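Local structure of extracellular sialidase/neuraminidase, putative (Aspergillus fumigatus, 2XZI) at residues A[42-47]-A[107-112]; A[117-122]-A[154-159]. The protein hydrolyses sialic-acid-type glycosides as an exo-sialidase that acts as a Kdnase, probably cleaving terminal deaminoneuraminic acid residues. All coordinates share one frame; numbering follows the deposited sequence.

Both contacts lie in the six-bladed beta-propeller that is the catalytic fold of sialidases, and they come in series along the chain, interaction 1 closing before interaction 2 opens. Interaction 1 (42-47 with 107-112) joins two antiparallel sheets through their first strands, 37-45 and 101-109; interaction 2 (117-122 with 154-159) pairs the second and third strands of the latter sheet. Their centres are 13 Å apart. Strands 101-109 and 115-122 are neighbours in the sheet, and the contacts meet where Pro107 N packs 3.8 Å from Leu117 CD1. One contact therefore seats a blade against its neighbour while the other holds that blade together internally.

Interaction 1 (A[42-47]-A[107-112]); sequences AVVRTT and PVVDDD
Val109 is the main bump of this interface, its two methyls reaching different parts of segment 42-47. Val109 CG2 sits 3.8 Å from Val44 CG2 and 3.5 Å from Arg45 O, in the hollow where strand 37-45 gives way to the turn. Val109 CG1, anti to the backbone N (chi1 178°), extends instead to Thr47, lying 3.9 Å from Thr47 CG2. Further back, the Pro107 ring supplies a second bump between Ala42 and Val44: its CD meets Ala42 CB at 3.5 Å, and its CG meets Val44 CG1 at 3.7 Å. The ring and the two valines thus mesh along the strands, which run almost parallel (5°) with axes 7.3 Å apart at closest. No hydrogen bond joins the segments directly, so this is face packing between propeller blades, each strand being bonded within its own sheet: Val44 to Leu52, Val108 to Tyr116. At the turns a water bridges Thr47 OG1 (2.8 Å) and Asp111 O, to which it donates, while Asn113 accepts from Thr47 N. The chemistry is that of an apolar seam closed by a polar end: methyl and ring shape set the fit between blades, and hydrogen bonding enters where the turns reach solvent.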
loop_
_atom_site.group_PDB
_atom_site.type_symbol
_atom_site.label_atom_id
_atom_site.label_comp_id
_atom_site.label_asym_id
_atom_site.label_seq_id
_atom_site.Cartn_x
_atom_site.Cartn_y
_atom_site.Cartn_z
ATOM N N ALA A 42 2.683 -1.378 -2.772
ATOM C CA ALA A 42 1.618 -0.567 -3.348
ATOM C C ALA A 42 1.430 -1.046 -4.771
ATOM O O ALA A 42 2.421 -1.289 -5.456
ATOM C CB ALA A 42 2.015 0.878 -3.349
ATOM N N VAL A 43 0.199 -1.135 -5.243
ATOM C CA VAL A 43 -0.073 -1.610 -6.608
ATOM C C VAL A 43 -1.212 -0.829 -7.249
ATOM O O VAL A 43 -2.219 -0.511 -6.588
ATOM C CB VAL A 43 -0.347 -3.146 -6.641
ATOM C CG1 VAL A 43 -1.667 -3.508 -5.925
ATOM C CG2 VAL A 43 -0.305 -3.694 -8.071
ATOM N N VAL A 44 -1.015 -0.493 -8.525
ATOM C CA VAL A 44 -2.072 0.124 -9.314
ATOM C C VAL A 44 -2.115 -0.442 -10.716
ATOM O O VAL A 44 -1.118 -0.873 -11.251
ATOM C CB VAL A 44 -1.938 1.674 -9.401
ATOM C CG1 VAL A 44 -2.189 2.324 -8.020
ATOM C CG2 VAL A 44 -0.594 2.087 -10.006
ATOM N N ARG A 45 -3.304 -0.431 -11.299
ATOM C CA ARG A 45 -3.476 -0.708 -12.712
ATOM C C ARG A 45 -3.633 0.636 -13.413
ATOM O O ARG A 45 -4.401 1.493 -12.970
ATOM C CB ARG A 45 -4.732 -1.562 -12.922
ATOM C CG ARG A 45 -4.939 -1.945 -14.382
ATOM C CD ARG A 45 -6.360 -2.318 -14.665
ATOM N NE ARG A 45 -7.146 -1.134 -14.992
ATOM C CZ ARG A 45 -8.464 -1.044 -14.840
ATOM N NH1 ARG A 45 -9.161 -2.065 -14.349
ATOM N NH2 ARG A 45 -9.084 0.081 -15.168
ATOM N N THR A 46 -2.880 0.839 -14.486
ATOM C CA THR A 46 -2.919 2.124 -15.186
ATOM C C THR A 46 -4.075 2.124 -16.164
ATOM O O THR A 46 -4.752 1.114 -16.326
ATOM C CB THR A 46 -1.625 2.397 -15.947
ATOM O OG1 THR A 46 -1.595 1.563 -17.112
ATOM C CG2 THR A 46 -0.385 2.145 -15.086
ATOM N N THR A 47 -4.300 3.236 -16.859
ATOM C CA THR A 47 -5.443 3.243 -17.775
ATOM C C THR A 47 -5.232 2.358 -19.008
ATOM O O THR A 47 -6.181 2.101 -19.741
ATOM C CB THR A 47 -5.871 4.647 -18.205
ATOM O OG1 THR A 47 -4.909 5.177 -19.106
ATOM C CG2 THR A 47 -6.078 5.565 -16.994
ATOM N N PRO A 107 0.623 5.452 -4.598
ATOM C CA PRO A 107 0.339 5.829 -5.988
ATOM C C PRO A 107 -1.131 6.123 -6.233
ATOM O O PRO A 107 -2.004 5.583 -5.544
ATOM C CB PRO A 107 0.787 4.593 -6.777
ATOM C CG PRO A 107 0.511 3.455 -5.829
ATOM C CD PRO A 107 0.896 4.005 -4.472
ATOM N N VAL A 108 -1.418 6.957 -7.238
ATOM C CA VAL A 108 -2.759 7.125 -7.765
ATOM C C VAL A 108 -2.656 7.396 -9.269
ATOM O O VAL A 108 -1.846 8.212 -9.698
ATOM C CB VAL A 108 -3.553 8.243 -7.019
ATOM C CG1 VAL A 108 -2.835 9.598 -7.086
ATOM C CG2 VAL A 108 -5.020 8.311 -7.509
ATOM N N VAL A 109 -3.503 6.721 -10.030
ATOM C CA VAL A 109 -3.539 6.894 -11.468
ATOM C C VAL A 109 -4.572 7.971 -11.802
ATOM O O VAL A 109 -5.737 7.868 -11.431
ATOM C CB VAL A 109 -3.879 5.578 -12.196
ATOM C CG1 VAL A 109 -3.950 5.824 -13.720
ATOM C CG2 VAL A 109 -2.863 4.468 -11.860
ATOM N N ASP A 110 -4.120 9.016 -12.497
ATOM C CA ASP A 110 -5.020 10.099 -12.914
ATOM C C ASP A 110 -5.659 9.816 -14.277
ATOM O O ASP A 110 -5.247 8.880 -14.964
ATOM C CB ASP A 110 -4.305 11.452 -12.894
ATOM C CG ASP A 110 -5.222 12.601 -12.485
ATOM O OD1 ASP A 110 -6.468 12.469 -12.594
ATOM O OD2 ASP A 110 -4.682 13.641 -12.053
ATOM N N ASP A 111 -6.651 10.629 -14.668
ATOM C CA ASP A 111 -7.501 10.351 -15.848
ATOM C C ASP A 111 -6.732 10.341 -17.167
ATOM O O ASP A 111 -7.144 9.685 -18.140
ATOM C CB ASP A 111 -8.622 11.394 -15.994
ATOM C CG ASP A 111 -9.531 11.480 -14.786
ATOM O OD1 ASP A 111 -9.488 10.590 -13.908
ATOM O OD2 ASP A 111 -10.307 12.455 -14.728
ATOM N N ASP A 112 -5.646 11.108 -17.211
ATOM C CA ASP A 112 -4.802 11.230 -18.402
ATOM C C ASP A 112 -3.747 10.134 -18.466
ATOM O O ASP A 112 -2.912 10.124 -19.367
ATOM C CB ASP A 112 -4.108 12.596 -18.412
ATOM C CG ASP A 112 -3.131 12.770 -17.255
ATOM O OD1 ASP A 112 -3.390 12.220 -16.149
ATOM O OD2 ASP A 112 -2.088 13.425 -17.439
HETATM O O HOH W 1 -5.863 7.709 -19.916
#

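Interaction 2 (A[117-122]-A[154-159])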
loop_
_atom_site.group_PDB
_atom_site.type_symbol
_atom_site.label_atom_id
_atom_site.label_comp_id
_atom_site.label_asym_id
_atom_site.label_seq_id
_atom_site.Cartn_x
_atom_site.Cartn_y
_atom_site.Cartn_z
ATOM N N LEU A 117 3.014 9.358 -7.666
ATOM C CA LEU A 117 3.492 8.547 -6.557
ATOM C C LEU A 117 3.947 9.464 -5.419
ATOM O O LEU A 117 4.976 10.143 -5.507
ATOM C CB LEU A 117 4.595 7.576 -7.007
ATOM C CG LEU A 117 5.249 6.718 -5.926
ATOM C CD1 LEU A 117 4.331 5.611 -5.510
ATOM C CD2 LEU A 117 6.514 6.127 -6.499
ATOM N N PHE A 118 3.146 9.499 -4.363
ATOM C CA PHE A 118 3.564 10.167 -3.137
ATOM C C PHE A 118 4.448 9.241 -2.312
ATOM O O PHE A 118 4.246 8.035 -2.306
ATOM C CB PHE A 118 2.342 10.594 -2.315
ATOM C CG PHE A 118 1.576 11.755 -2.905
ATOM C CD1 PHE A 118 0.557 11.549 -3.849
ATOM C CD2 PHE A 118 1.889 13.067 -2.520
ATOM C CE1 PHE A 118 -0.134 12.646 -4.410
ATOM C CE2 PHE A 118 1.198 14.163 -3.081
ATOM C CZ PHE A 118 0.184 13.935 -4.018
ATOM N N LEU A 119 5.432 9.824 -1.628
ATOM C CA LEU A 119 6.425 9.059 -0.871
ATOM C C LEU A 119 6.795 9.826 0.381
ATOM O O LEU A 119 6.684 11.048 0.392
ATOM C CB LEU A 119 7.733 8.895 -1.668
ATOM C CG LEU A 119 7.708 8.262 -3.041
ATOM C CD1 LEU A 119 9.035 8.474 -3.773
ATOM C CD2 LEU A 119 7.420 6.788 -2.903
ATOM N N SER A 120 7.257 9.109 1.401
ATOM C CA SER A 120 7.873 9.698 2.578
ATOM C C SER A 120 9.395 9.522 2.499
ATOM O O SER A 120 9.896 8.579 1.860
ATOM C CB SER A 120 7.336 9.011 3.839
ATOM O OG SER A 120 5.932 9.217 4.003
ATOM N N TRP A 121 10.124 10.450 3.128
ATOM C CA TRP A 121 11.576 10.377 3.212
ATOM C C TRP A 121 12.001 10.756 4.618
ATOM O O TRP A 121 11.363 11.611 5.255
ATOM C CB TRP A 121 12.188 11.377 2.226
ATOM C CG TRP A 121 13.667 11.476 2.291
ATOM C CD1 TRP A 121 14.546 10.738 1.562
ATOM C CD2 TRP A 121 14.455 12.372 3.097
ATOM N NE1 TRP A 121 15.831 11.098 1.866
ATOM C CE2 TRP A 121 15.810 12.098 2.805
ATOM C CE3 TRP A 121 14.152 13.362 4.054
ATOM C CZ2 TRP A 121 16.872 12.786 3.425
ATOM C CZ3 TRP A 121 15.217 14.042 4.679
ATOM C CH2 TRP A 121 16.551 13.743 4.356
ATOM N N ASN A 122 13.082 10.151 5.091
ATOM C CA ASN A 122 13.847 10.686 6.223
ATOM C C ASN A 122 15.329 10.478 5.985
ATOM O O ASN A 122 15.735 9.638 5.161
ATOM C CB ASN A 122 13.413 10.120 7.598
ATOM C CG ASN A 122 13.456 8.611 7.659
ATOM O OD1 ASN A 122 12.440 7.942 7.477
ATOM N ND2 ASN A 122 14.647 8.058 7.905
ATOM N N TYR A 154 7.342 13.695 -0.496
ATOM C CA TYR A 154 7.789 13.876 -1.862
ATOM C C TYR A 154 6.752 13.415 -2.868
ATOM O O TYR A 154 5.929 12.542 -2.577
ATOM C CB TYR A 154 9.063 13.076 -2.052
ATOM C CG TYR A 154 10.327 13.815 -1.651
ATOM C CD1 TYR A 154 10.822 13.763 -0.340
ATOM C CD2 TYR A 154 11.043 14.549 -2.589
ATOM C CE1 TYR A 154 12.005 14.419 0.003
ATOM C CE2 TYR A 154 12.232 15.209 -2.236
ATOM C CZ TYR A 154 12.694 15.152 -0.952
ATOM O OH TYR A 154 13.870 15.804 -0.626
ATOM N N LEU A 155 6.819 13.987 -4.065
ATOM C CA LEU A 155 5.964 13.564 -5.168
ATOM C C LEU A 155 6.776 13.354 -6.429
ATOM O O LEU A 155 7.528 14.234 -6.848
ATOM C CB LEU A 155 4.865 14.603 -5.420
ATOM C CG LEU A 155 3.898 14.304 -6.565
ATOM C CD1 LEU A 155 3.026 13.061 -6.292
ATOM C CD2 LEU A 155 3.021 15.527 -6.854
ATOM N N THR A 156 6.621 12.176 -7.024
ATOM C CA THR A 156 7.138 11.916 -8.365
ATOM C C THR A 156 5.967 11.480 -9.242
ATOM O O THR A 156 4.884 11.131 -8.743
ATOM C CB THR A 156 8.276 10.872 -8.334
ATOM O OG1 THR A 156 8.673 10.557 -9.679
ATOM C CG2 THR A 156 7.838 9.593 -7.636
ATOM N N GLU A 157 6.153 11.543 -10.554
ATOM C CA GLU A 157 5.126 11.041 -11.453
ATOM C C GLU A 157 5.733 10.463 -12.711
ATOM O O GLU A 157 6.897 10.718 -13.024
ATOM C CB GLU A 157 4.069 12.106 -11.770
ATOM C CG GLU A 157 4.560 13.277 -12.602
ATOM C CD GLU A 157 5.368 14.280 -11.810
ATOM O OE1 GLU A 157 4.970 14.603 -10.669
ATOM O OE2 GLU A 157 6.389 14.766 -12.335
ATOM N N SER A 158 4.940 9.641 -13.380
ATOM C CA SER A 158 5.326 9.069 -14.664
ATOM C C SER A 158 4.306 9.448 -15.720
ATOM O O SER A 158 3.099 9.409 -15.475
ATOM C CB SER A 158 5.451 7.549 -14.549
ATOM O OG SER A 158 5.655 6.942 -15.822
ATOM N N ARG A 159 4.818 9.810 -16.905
ATOM C CA ARG A 159 3.954 10.155 -18.038
ATOM C C ARG A 159 3.981 9.078 -19.119
ATOM O O ARG A 159 3.350 9.241 -20.169
ATOM C CB ARG A 159 4.404 11.470 -18.683
ATOM C CG ARG A 159 4.747 12.599 -17.742
ATOM C CD ARG A 159 3.534 13.114 -16.978
ATOM N NE ARG A 159 3.879 14.312 -16.211
ATOM C CZ ARG A 159 2.982 15.152 -15.693
ATOM N NH1 ARG A 159 1.674 14.901 -15.801
ATOM N NH2 ARG A 159 3.403 16.224 -15.023
#
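Tyr154 has the most surface buried here, and its ring runs alongside the Trp121 side chain in the same direction. Tyr154 CD1 comes within 3.8 Å of Trp121 CB, and the tyrosine edge is turned toward the face of the indole five-membered ring in an offset edge-to-face pair, centroids 5.7 Å apart and planes at 66°. Trp102 extends this cluster, meeting both rings. The backbone of Tyr154 forms a hydrogen-bonded antiparallel pair with Leu119, its N giving a bond of 2.9 Å to Leu119 O and its O accepting from Leu119 N. Leu117 and Thr156 make the next such pair on the same face: Leu117 N reaches Thr156 O at 2.8 Å, Thr156 N returns a bond to Leu117 O, and Thr156 CG2 lies alongside Leu117 CB at 3.9 Å. Thr156 OG1, anti to its own backbone N (chi1 175°), bonds to Ser166 O instead. The other face carries the non-hydrogen-bonded pair Phe118 and Leu155. Leu155 CD1 stands over the middle of the phenyl face, 3.6 Å from the centroid and 5° off the ring normal, a well-centred CH-pi contact. This central strand pairing of the blade therefore combines two chemistries: four backbone bonds fix the register, while aromatic and methyl contacts pack both faces, Phe118 and Leu155 buried, the Tyr154-Trp121 pair partly exposed.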